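Local coordinates for flavodoxin (Lactobacillus reuteri, PDB 5VEG), which binds flavin mononucleotide and, as a flavodoxin associated with a bacterial microcompartment, probably serves as a low-potential electron donor to redox enzymes, at residues M30-V36 with A78-C84; N43-V47 with I153-P157. All coordinates share one frame; numbering follows the deposited sequence.

Interaction 1: M30-V36 with A78-C84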
ATOM      1  N   MET A  30      16.163   9.830  -9.636  1.00 53.72           N
ATOM      2  CA  MET A  30      16.463   9.805  -8.208  1.00 59.25           C
ATOM      3  C   MET A  30      15.614   8.773  -7.435  1.00 44.14           C
ATOM      4  O   MET A  30      16.148   7.789  -6.935  1.00 52.07           O
ATOM      5  CB  MET A  30      16.271  11.203  -7.610  1.00 57.24           C
ATOM      6  CG  MET A  30      17.148  11.486  -6.402  1.00 61.57           C
ATOM      7  SD  MET A  30      16.842  13.114  -5.684  1.00 91.14           S
ATOM      8  CE  MET A  30      18.469  13.516  -5.037  1.00 57.71           C
ATOM      9  N   LEU A  31      14.304   8.985  -7.325  1.00 46.81           N
ATOM     10  CA  LEU A  31      13.481   8.183  -6.426  1.00 37.20           C
ATOM     11  C   LEU A  31      12.787   7.043  -7.160  1.00 35.37           C
ATOM     12  O   LEU A  31      12.283   7.215  -8.274  1.00 38.14           O
ATOM     13  CB  LEU A  31      12.433   9.048  -5.722  1.00 47.04           C
ATOM     14  CG  LEU A  31      12.941   9.932  -4.592  1.00 41.04           C
ATOM     15  CD1 LEU A  31      11.794  10.716  -3.950  1.00 42.04           C
ATOM     16  CD2 LEU A  31      13.672   9.103  -3.560  1.00 38.38           C
ATOM     17  N   THR A  32      12.761   5.876  -6.517  1.00 35.35           N
ATOM     18  CA  THR A  32      12.034   4.714  -6.995  1.00 33.60           C
ATOM     19  C   THR A  32      10.946   4.331  -5.993  1.00 33.60           C
ATOM     20  O   THR A  32      11.039   4.633  -4.796  1.00 30.95           O
ATOM     21  CB  THR A  32      12.969   3.515  -7.206  1.00 29.79           C
ATOM     22  OG1 THR A  32      13.575   3.175  -5.957  1.00 32.19           O
ATOM     23  CG2 THR A  32      14.066   3.858  -8.218  1.00 36.78           C
ATOM     24  N   ALA A  33       9.917   3.654  -6.497  1.00 28.06           N
ATOM     25  CA  ALA A  33       8.820   3.162  -5.683  1.00 28.01           C
ATOM     26  C   ALA A  33       8.336   1.843  -6.257  1.00 29.99           C
ATOM     27  O   ALA A  33       8.382   1.617  -7.467  1.00 36.78           O
ATOM     28  CB  ALA A  33       7.652   4.154  -5.617  1.00 29.79           C
ATOM     29  N   HIS A  34       7.885   0.969  -5.371  1.00 31.60           N
ATOM     30  CA  HIS A  34       7.215  -0.261  -5.759  1.00 29.70           C
ATOM     31  C   HIS A  34       5.847  -0.282  -5.088  1.00 27.33           C
ATOM     32  O   HIS A  34       5.758  -0.188  -3.860  1.00 25.72           O
ATOM     33  CB  HIS A  34       8.054  -1.482  -5.374  1.00 28.47           C
ATOM     34  CG  HIS A  34       7.719  -2.713  -6.157  1.00 34.84           C
ATOM     35  ND1 HIS A  34       8.673  -3.619  -6.576  1.00 30.79           N
ATOM     36  CD2 HIS A  34       6.529  -3.193  -6.587  1.00 31.40           C
ATOM     37  CE1 HIS A  34       8.084  -4.605  -7.228  1.00 33.51           C
ATOM     38  NE2 HIS A  34       6.783  -4.369  -7.252  1.00 35.98           N
ATOM     39  N   VAL A  35       4.786  -0.371  -5.895  1.00 31.98           N
ATOM     40  CA  VAL A  35       3.410  -0.479  -5.405  1.00 28.06           C
ATOM     41  C   VAL A  35       2.923  -1.889  -5.683  1.00 29.06           C
ATOM     42  O   VAL A  35       2.853  -2.311  -6.845  1.00 33.37           O
ATOM     43  CB  VAL A  35       2.478   0.556  -6.061  1.00 25.08           C
ATOM     44  CG1 VAL A  35       1.047   0.349  -5.598  1.00 28.71           C
ATOM     45  CG2 VAL A  35       2.938   1.971  -5.743  1.00 27.85           C
ATOM     46  N   VAL A  36       2.589  -2.629  -4.636  1.00 22.22           N
ATOM     47  CA  VAL A  36       1.957  -3.926  -4.825  1.00 23.60           C
ATOM     48  C   VAL A  36       0.492  -3.814  -4.430  1.00 25.25           C
ATOM     49  O   VAL A  36       0.120  -3.052  -3.530  1.00 27.74           O
ATOM     50  CB  VAL A  36       2.652  -5.065  -4.050  1.00 31.37           C
ATOM     51  CG1 VAL A  36       4.113  -5.229  -4.534  1.00 36.61           C
ATOM     52  CG2 VAL A  36       2.597  -4.818  -2.561  1.00 33.81           C
ATOM     53  N   ALA A  78      13.050  -0.739  -3.852  1.00 35.50           N
ATOM     54  CA  ALA A  78      12.646   0.646  -4.074  1.00 31.49           C
ATOM     55  C   ALA A  78      12.877   1.500  -2.826  1.00 31.88           C
ATOM     56  O   ALA A  78      13.019   0.997  -1.707  1.00 34.68           O
ATOM     57  CB  ALA A  78      11.166   0.723  -4.485  1.00 28.84           C
ATOM     58  N   ASP A  79      12.924   2.818  -3.031  1.00 30.42           N
ATOM     59  CA  ASP A  79      13.023   3.740  -1.904  1.00 27.03           C
ATOM     60  C   ASP A  79      11.683   3.897  -1.181  1.00 32.38           C
ATOM     61  O   ASP A  79      11.666   4.106   0.033  1.00 30.37           O
ATOM     62  CB  ASP A  79      13.482   5.121  -2.363  1.00 29.92           C
ATOM     63  CG  ASP A  79      14.738   5.077  -3.222  1.00 38.18           C
ATOM     64  OD1 ASP A  79      15.738   4.476  -2.789  1.00 34.70           O
ATOM     65  OD2 ASP A  79      14.703   5.644  -4.336  1.00 37.95           O
ATOM     66  N   ILE A  80      10.572   3.826  -1.916  1.00 31.57           N
ATOM     67  CA  ILE A  80       9.220   4.017  -1.386  1.00 28.26           C
ATOM     68  C   ILE A  80       8.450   2.721  -1.604  1.00 23.03           C
ATOM     69  O   ILE A  80       8.442   2.185  -2.718  1.00 30.36           O
ATOM     70  CB  ILE A  80       8.514   5.204  -2.069  1.00 29.35           C
ATOM     71  CG1 ILE A  80       9.225   6.518  -1.724  1.00 27.33           C
ATOM     72  CG2 ILE A  80       6.999   5.268  -1.689  1.00 25.36           C
ATOM     73  CD1 ILE A  80       8.749   7.732  -2.546  1.00 22.76           C
ATOM     74  N   LEU A  81       7.829   2.204  -0.539  1.00 24.45           N
ATOM     75  CA  LEU A  81       7.114   0.930  -0.573  1.00 27.29           C
ATOM     76  C   LEU A  81       5.641   1.142  -0.225  1.00 26.40           C
ATOM     77  O   LEU A  81       5.331   1.753   0.797  1.00 27.07           O
ATOM     78  CB  LEU A  81       7.738  -0.064   0.404  1.00 24.41           C
ATOM     79  CG  LEU A  81       9.264  -0.113   0.315  1.00 27.30           C
ATOM     80  CD1 LEU A  81       9.839  -0.870   1.492  1.00 26.15           C
ATOM     81  CD2 LEU A  81       9.661  -0.737  -1.009  1.00 28.88           C
ATOM     82  N   VAL A  82       4.746   0.616  -1.060  1.00 28.38           N
ATOM     83  CA  VAL A  82       3.305   0.813  -0.923  1.00 26.59           C
ATOM     84  C   VAL A  82       2.611  -0.529  -1.096  1.00 26.81           C
ATOM     85  O   VAL A  82       2.901  -1.258  -2.051  1.00 26.47           O
ATOM     86  CB  VAL A  82       2.756   1.836  -1.941  1.00 28.93           C
ATOM     87  CG1 VAL A  82       1.213   1.961  -1.822  1.00 23.60           C
ATOM     88  CG2 VAL A  82       3.415   3.188  -1.739  1.00 25.15           C
ATOM     89  N   VAL A  83       1.684  -0.846  -0.180  1.00 26.60           N
ATOM     90  CA  VAL A  83       0.760  -1.974  -0.326  1.00 26.28           C
ATOM     91  C   VAL A  83      -0.673  -1.446  -0.386  1.00 29.14           C
ATOM     92  O   VAL A  83      -1.100  -0.669   0.480  1.00 22.35           O
ATOM     93  CB  VAL A  83       0.908  -2.991   0.822  1.00 26.12           C
ATOM     94  CG1 VAL A  83      -0.080  -4.128   0.654  1.00 27.24           C
ATOM     95  CG2 VAL A  83       2.357  -3.552   0.889  1.00 23.35           C
ATOM     96  N   CYS A  84      -1.417  -1.880  -1.398  1.00 27.84           N
ATOM     97  CA  CYS A  84      -2.834  -1.568  -1.537  1.00 28.97           C
ATOM     98  C   CYS A  84      -3.587  -2.891  -1.561  1.00 33.72           C
ATOM     99  O   CYS A  84      -3.475  -3.642  -2.528  1.00 29.90           O
ATOM    100  CB  CYS A  84      -3.108  -0.758  -2.807  1.00 21.73           C
ATOM    101  SG  CYS A  84      -2.206   0.821  -2.954  1.00 30.43           S
TER
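T32 and D79 hold each other just where two neighbouring parallel strands begin to pair. The backbone N of T32 donates to D79 OD2 at 2.9 Å, reaching this oxygen on its anti side and 28° out of the carboxylate plane. In return the backbone N of D79 donates to T32 OG1 at 3.0 Å, and the hydroxyl adds a weak bond back to OD2. The threonine torsion makes this exchange possible: OG1 sits between the backbone N and the carbonyl carbon (chi1 61°), on the side where D79 passes. A short acid and a beta-branched hydroxyl suit the spot, since both can serve backbone groups where the regular pairing begins.

From there the strands run on at 11° to each other, their short axes approaching to 4.8 Å. I80 N donates to T32 O, H34 N to I80 O, V82 N to H34 O, V36 N to V82 O and C84 N to V36 O, so that H34 and V36 bond through both N and O while A33 and V35 turn their backbone N and O to strand 60-66. On one face the A33 methyl lies 3.8 Å from I80 CB, and V35 and V82 run alongside each other in the same direction, CG2 of V35 against CB of V82. Helices 43-56 and 159-176 cover this face. On the other, V36 CG2 meets V83 CG2 at 3.7 Å, while H34 NE2 is hydrogen-bonded to S65 OG and its ring meets that of F75. Alanine and valine suit such a buried sheet, being compact or beta-branched.

These are two inner strands of the five-stranded parallel sheet of the flavodoxin-like fold. Polar side chains serve the backbone where the pair begins; farther along, backbone bonds satisfy the main chain among mostly apolar side chains, H34 excepted.

Interaction 2: N43-V47 with I153-P157; sequences NNEEV and IDLEP. With FMN (flavin mononucleotide), chain D.
N43 and E156 meet because N43 turns CG anti to its carbonyl carbon (chi1 -74°), which sets the amide with N43 OD1 3.3 Å from E156 CG and ND2 facing the cofactor. This is the first turn of helix 43-56, which follows the phosphate-binding loop of the flavodoxin fold, set against the chain leaving strand 145-154. N43 ND2 gives FMN O4' a nearly straight bond (173°), while the backbone N atoms of N43 and N44 donate to O1P and O2P. N44 ND2 also grips O2P, and its OD1 accepts from the backbone N of S119; short amides suit a site that needs neutral donors close to the backbone. E46, extended beyond CG, lays its carboxylate on the P157 ring, E46 CD 3.6 Å from P157 CG, with the E156 carboxylate nearby (E46 OE2 to E156 OE1 3.8 Å), a proximity that probably disfavours full charge on both. With an alanine at E46, the ring of P157 would probably lose its cover on this side and a gap would open beside it. Deeper in, the branched apolar ends of V47 and I153 meet tip to tip, V47 CG2 lying 3.8 Å from I153 CD1.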
ATOM      1  N   ASN A  43     -10.941  -2.989  -7.330  1.00 33.45           N
ATOM      2  CA  ASN A  43     -10.947  -1.709  -6.628  1.00 29.82           C
ATOM      3  C   ASN A  43      -9.559  -1.357  -6.095  1.00 24.47           C
ATOM      4  O   ASN A  43      -9.120  -0.212  -6.209  1.00 27.41           O
ATOM      5  CB  ASN A  43     -11.971  -1.729  -5.483  1.00 24.94           C
ATOM      6  CG  ASN A  43     -13.414  -1.654  -5.990  1.00 32.39           C
ATOM      7  OD1 ASN A  43     -13.664  -1.222  -7.115  1.00 29.42           O
ATOM      8  ND2 ASN A  43     -14.363  -2.095  -5.161  1.00 28.66           N
ATOM      9  N   ASN A  44      -8.866  -2.323  -5.496  1.00 26.29           N
ATOM     10  CA  ASN A  44      -7.549  -2.050  -4.933  1.00 26.43           C
ATOM     11  C   ASN A  44      -6.473  -1.947  -5.990  1.00 28.46           C
ATOM     12  O   ASN A  44      -5.442  -1.308  -5.743  1.00 30.86           O
ATOM     13  CB  ASN A  44      -7.192  -3.121  -3.920  1.00 20.71           C
ATOM     14  CG  ASN A  44      -7.870  -2.882  -2.600  1.00 26.96           C
ATOM     15  OD1 ASN A  44      -7.348  -2.153  -1.763  1.00 26.10           O
ATOM     16  ND2 ASN A  44      -9.051  -3.473  -2.413  1.00 27.68           N
ATOM     17  N   GLU A  45      -6.682  -2.559  -7.159  1.00 30.10           N
ATOM     18  CA  GLU A  45      -5.799  -2.287  -8.287  1.00 31.70           C
ATOM     19  C   GLU A  45      -6.025  -0.878  -8.811  1.00 30.27           C
ATOM     20  O   GLU A  45      -5.072  -0.184  -9.186  1.00 29.67           O
ATOM     21  CB  GLU A  45      -6.017  -3.319  -9.392  1.00 31.93           C
ATOM     22  CG  GLU A  45      -5.238  -3.004 -10.641  1.00 33.96           C
ATOM     23  CD  GLU A  45      -5.372  -4.063 -11.715  1.00 41.30           C
ATOM     24  OE1 GLU A  45      -5.970  -5.133 -11.447  1.00 38.34           O
ATOM     25  OE2 GLU A  45      -4.850  -3.815 -12.826  1.00 44.27           O
ATOM     26  N   GLU A  46      -7.286  -0.437  -8.832  1.00 31.29           N
ATOM     27  CA  GLU A  46      -7.581   0.962  -9.129  1.00 31.54           C
ATOM     28  C   GLU A  46      -6.866   1.893  -8.154  1.00 31.36           C
ATOM     29  O   GLU A  46      -6.255   2.887  -8.570  1.00 32.00           O
ATOM     30  CB  GLU A  46      -9.100   1.188  -9.091  1.00 29.77           C
ATOM     31  CG  GLU A  46      -9.581   2.471  -9.714  1.00 42.34           C
ATOM     32  CD  GLU A  46     -11.113   2.522  -9.813  1.00 56.42           C
ATOM     33  OE1 GLU A  46     -11.772   1.475  -9.601  1.00 50.82           O
ATOM     34  OE2 GLU A  46     -11.659   3.606 -10.111  1.00 53.28           O
ATOM     35  N   VAL A  47      -6.910   1.579  -6.855  1.00 28.72           N
ATOM     36  CA  VAL A  47      -6.222   2.410  -5.860  1.00 27.87           C
ATOM     37  C   VAL A  47      -4.724   2.441  -6.144  1.00 26.09           C
ATOM     38  O   VAL A  47      -4.094   3.504  -6.145  1.00 27.51           O
ATOM     39  CB  VAL A  47      -6.505   1.901  -4.438  1.00 30.77           C
ATOM     40  CG1 VAL A  47      -5.587   2.612  -3.398  1.00 23.82           C
ATOM     41  CG2 VAL A  47      -8.010   2.064  -4.082  1.00 27.00           C
ATOM     42  N   ILE A 153     -10.324   3.539   1.957  1.00 28.68           N
ATOM     43  CA  ILE A 153     -11.308   3.945   0.966  1.00 29.04           C
ATOM     44  C   ILE A 153     -12.518   3.026   1.064  1.00 28.03           C
ATOM     45  O   ILE A 153     -12.383   1.819   1.310  1.00 25.29           O
ATOM     46  CB  ILE A 153     -10.680   3.925  -0.439  1.00 28.80           C
ATOM     47  CG1 ILE A 153      -9.719   5.112  -0.572  1.00 30.28           C
ATOM     48  CG2 ILE A 153     -11.752   3.955  -1.535  1.00 30.57           C
ATOM     49  CD1 ILE A 153      -8.589   4.878  -1.552  1.00 35.27           C
ATOM     50  N   ASP A 154     -13.704   3.603   0.882  1.00 26.03           N
ATOM     51  CA  ASP A 154     -14.945   2.830   0.848  1.00 25.75           C
ATOM     52  C   ASP A 154     -15.267   2.484  -0.605  1.00 27.95           C
ATOM     53  O   ASP A 154     -15.664   3.357  -1.386  1.00 38.02           O
ATOM     54  CB  ASP A 154     -16.078   3.613   1.510  1.00 25.50           C
ATOM     55  CG  ASP A 154     -17.383   2.821   1.573  1.00 34.55           C
ATOM     56  OD1 ASP A 154     -17.401   1.698   2.112  1.00 31.58           O
ATOM     57  OD2 ASP A 154     -18.404   3.329   1.084  1.00 36.02           O
ATOM     58  N   LEU A 155     -15.081   1.215  -0.965  1.00 26.96           N
ATOM     59  CA  LEU A 155     -15.474   0.659  -2.268  1.00 28.50           C
ATOM     60  C   LEU A 155     -14.672   1.368  -3.353  1.00 34.43           C
ATOM     61  O   LEU A 155     -13.428   1.399  -3.279  1.00 32.79           O
ATOM     62  CB  LEU A 155     -17.003   0.744  -2.424  1.00 30.21           C
ATOM     63  CG  LEU A 155     -17.876  -0.064  -1.472  1.00 29.52           C
ATOM     64  CD1 LEU A 155     -19.332  -0.027  -1.943  1.00 35.13           C
ATOM     65  CD2 LEU A 155     -17.395  -1.507  -1.339  1.00 28.32           C
ATOM     66  N   GLU A 156     -15.320   1.939  -4.381  1.00 33.38           N
ATOM     67  CA  GLU A 156     -14.582   2.504  -5.494  1.00 35.27           C
ATOM     68  C   GLU A 156     -14.027   3.871  -5.116  1.00 40.17           C
ATOM     69  O   GLU A 156     -14.686   4.634  -4.403  1.00 36.16           O
ATOM     70  CB  GLU A 156     -15.471   2.631  -6.725  1.00 40.45           C
ATOM     71  CG  GLU A 156     -15.003   1.747  -7.863  1.00 52.27           C
ATOM     72  CD  GLU A 156     -15.752   1.994  -9.149  1.00 63.60           C
ATOM     73  OE1 GLU A 156     -15.435   2.992  -9.834  1.00 63.21           O
ATOM     74  OE2 GLU A 156     -16.642   1.178  -9.482  1.00 54.87           O
ATOM     75  N   PRO A 157     -12.822   4.198  -5.576  1.00 34.60           N
ATOM     76  CA  PRO A 157     -12.263   5.525  -5.290  1.00 36.07           C
ATOM     77  C   PRO A 157     -12.950   6.586  -6.136  1.00 42.35           C
ATOM     78  O   PRO A 157     -13.079   6.440  -7.351  1.00 38.66           O
ATOM     79  CB  PRO A 157     -10.778   5.375  -5.653  1.00 34.90           C
ATOM     80  CG  PRO A 157     -10.736   4.248  -6.645  1.00 37.43           C
ATOM     81  CD  PRO A 157     -11.873   3.322  -6.295  1.00 38.56           C
TER
HETATM   82  N1  FMN D 201     -14.332  -4.952   3.474  1.00 28.61           N
HETATM   83  C2  FMN D 201     -13.804  -4.538   4.680  1.00 26.68           C
HETATM   84  O2  FMN D 201     -13.329  -3.410   4.776  1.00 26.30           O
HETATM   85  N3  FMN D 201     -13.821  -5.376   5.775  1.00 26.36           N
HETATM   86  C4  FMN D 201     -14.368  -6.639   5.679  1.00 26.62           C
HETATM   87  O4  FMN D 201     -14.363  -7.364   6.668  1.00 30.30           O
HETATM   88  C4A FMN D 201     -14.911  -7.070   4.468  1.00 26.60           C
HETATM   89  N5  FMN D 201     -15.465  -8.333   4.343  1.00 29.94           N
HETATM   90  C5A FMN D 201     -15.988  -8.722   3.116  1.00 32.47           C
HETATM   91  C6  FMN D 201     -16.560  -9.989   2.957  1.00 41.91           C
HETATM   92  C7  FMN D 201     -17.088 -10.375   1.719  1.00 36.20           C
HETATM   93  C7M FMN D 201     -17.706 -11.735   1.540  1.00 34.70           C
HETATM   94  C8  FMN D 201     -17.058  -9.495   0.643  1.00 36.61           C
HETATM   95  C8M FMN D 201     -17.632  -9.912  -0.683  1.00 35.59           C
HETATM   96  C9  FMN D 201     -16.497  -8.230   0.794  1.00 28.54           C
HETATM   97  C9A FMN D 201     -15.956  -7.858   2.024  1.00 31.14           C
HETATM   98  N10 FMN D 201     -15.393  -6.607   2.151  1.00 27.14           N
HETATM   99  C10 FMN D 201     -14.887  -6.212   3.369  1.00 28.83           C
HETATM  100  C1' FMN D 201     -15.425  -5.665   0.984  1.00 26.14           C
HETATM  101  C2' FMN D 201     -14.215  -5.624   0.060  1.00 29.21           C
HETATM  102  O2' FMN D 201     -13.073  -5.349   0.830  1.00 29.62           O
HETATM  103  C3' FMN D 201     -14.482  -4.442  -0.854  1.00 31.24           C
HETATM  104  O3' FMN D 201     -15.560  -4.703  -1.734  1.00 31.22           O
HETATM  105  C4' FMN D 201     -13.269  -4.049  -1.672  1.00 28.19           C
HETATM  106  O4' FMN D 201     -13.591  -2.892  -2.402  1.00 25.70           O
HETATM  107  C5' FMN D 201     -12.914  -5.144  -2.663  1.00 29.45           C
HETATM  108  O5' FMN D 201     -11.678  -4.778  -3.237  1.00 30.96           O
HETATM  109  P   FMN D 201     -11.181  -5.443  -4.618  1.00 29.93           P
HETATM  110  O1P FMN D 201     -12.140  -5.022  -5.710  1.00 32.54           O
HETATM  111  O2P FMN D 201      -9.801  -4.877  -4.899  1.00 30.55           O
HETATM  112  O3P FMN D 201     -11.194  -6.939  -4.512  1.00 29.91           O

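Overall arrangement
Interaction 1 joins the first and third strands in sequence at the middle of the parallel sheet, whereas interaction 2 sits toward the edge strand 145-154, with the centres of the two about 18 Å apart. Strand 31-38 leads directly into helix 43-56, so one run of chain supplies a segment to each contact. They also touch: C84 CB lies 3.8 Å from N44 O, and C84 SG lies 3.9 Å from V47 CG1, packing strand 80-85 against the first turn of helix 43-56. N43 and N44 of interaction 2 bond the phosphate and ribityl O4' of FMN directly, as part of a larger pocket, while interaction 1 comes nearest at C84, whose side chain is about 8 Å from FMN.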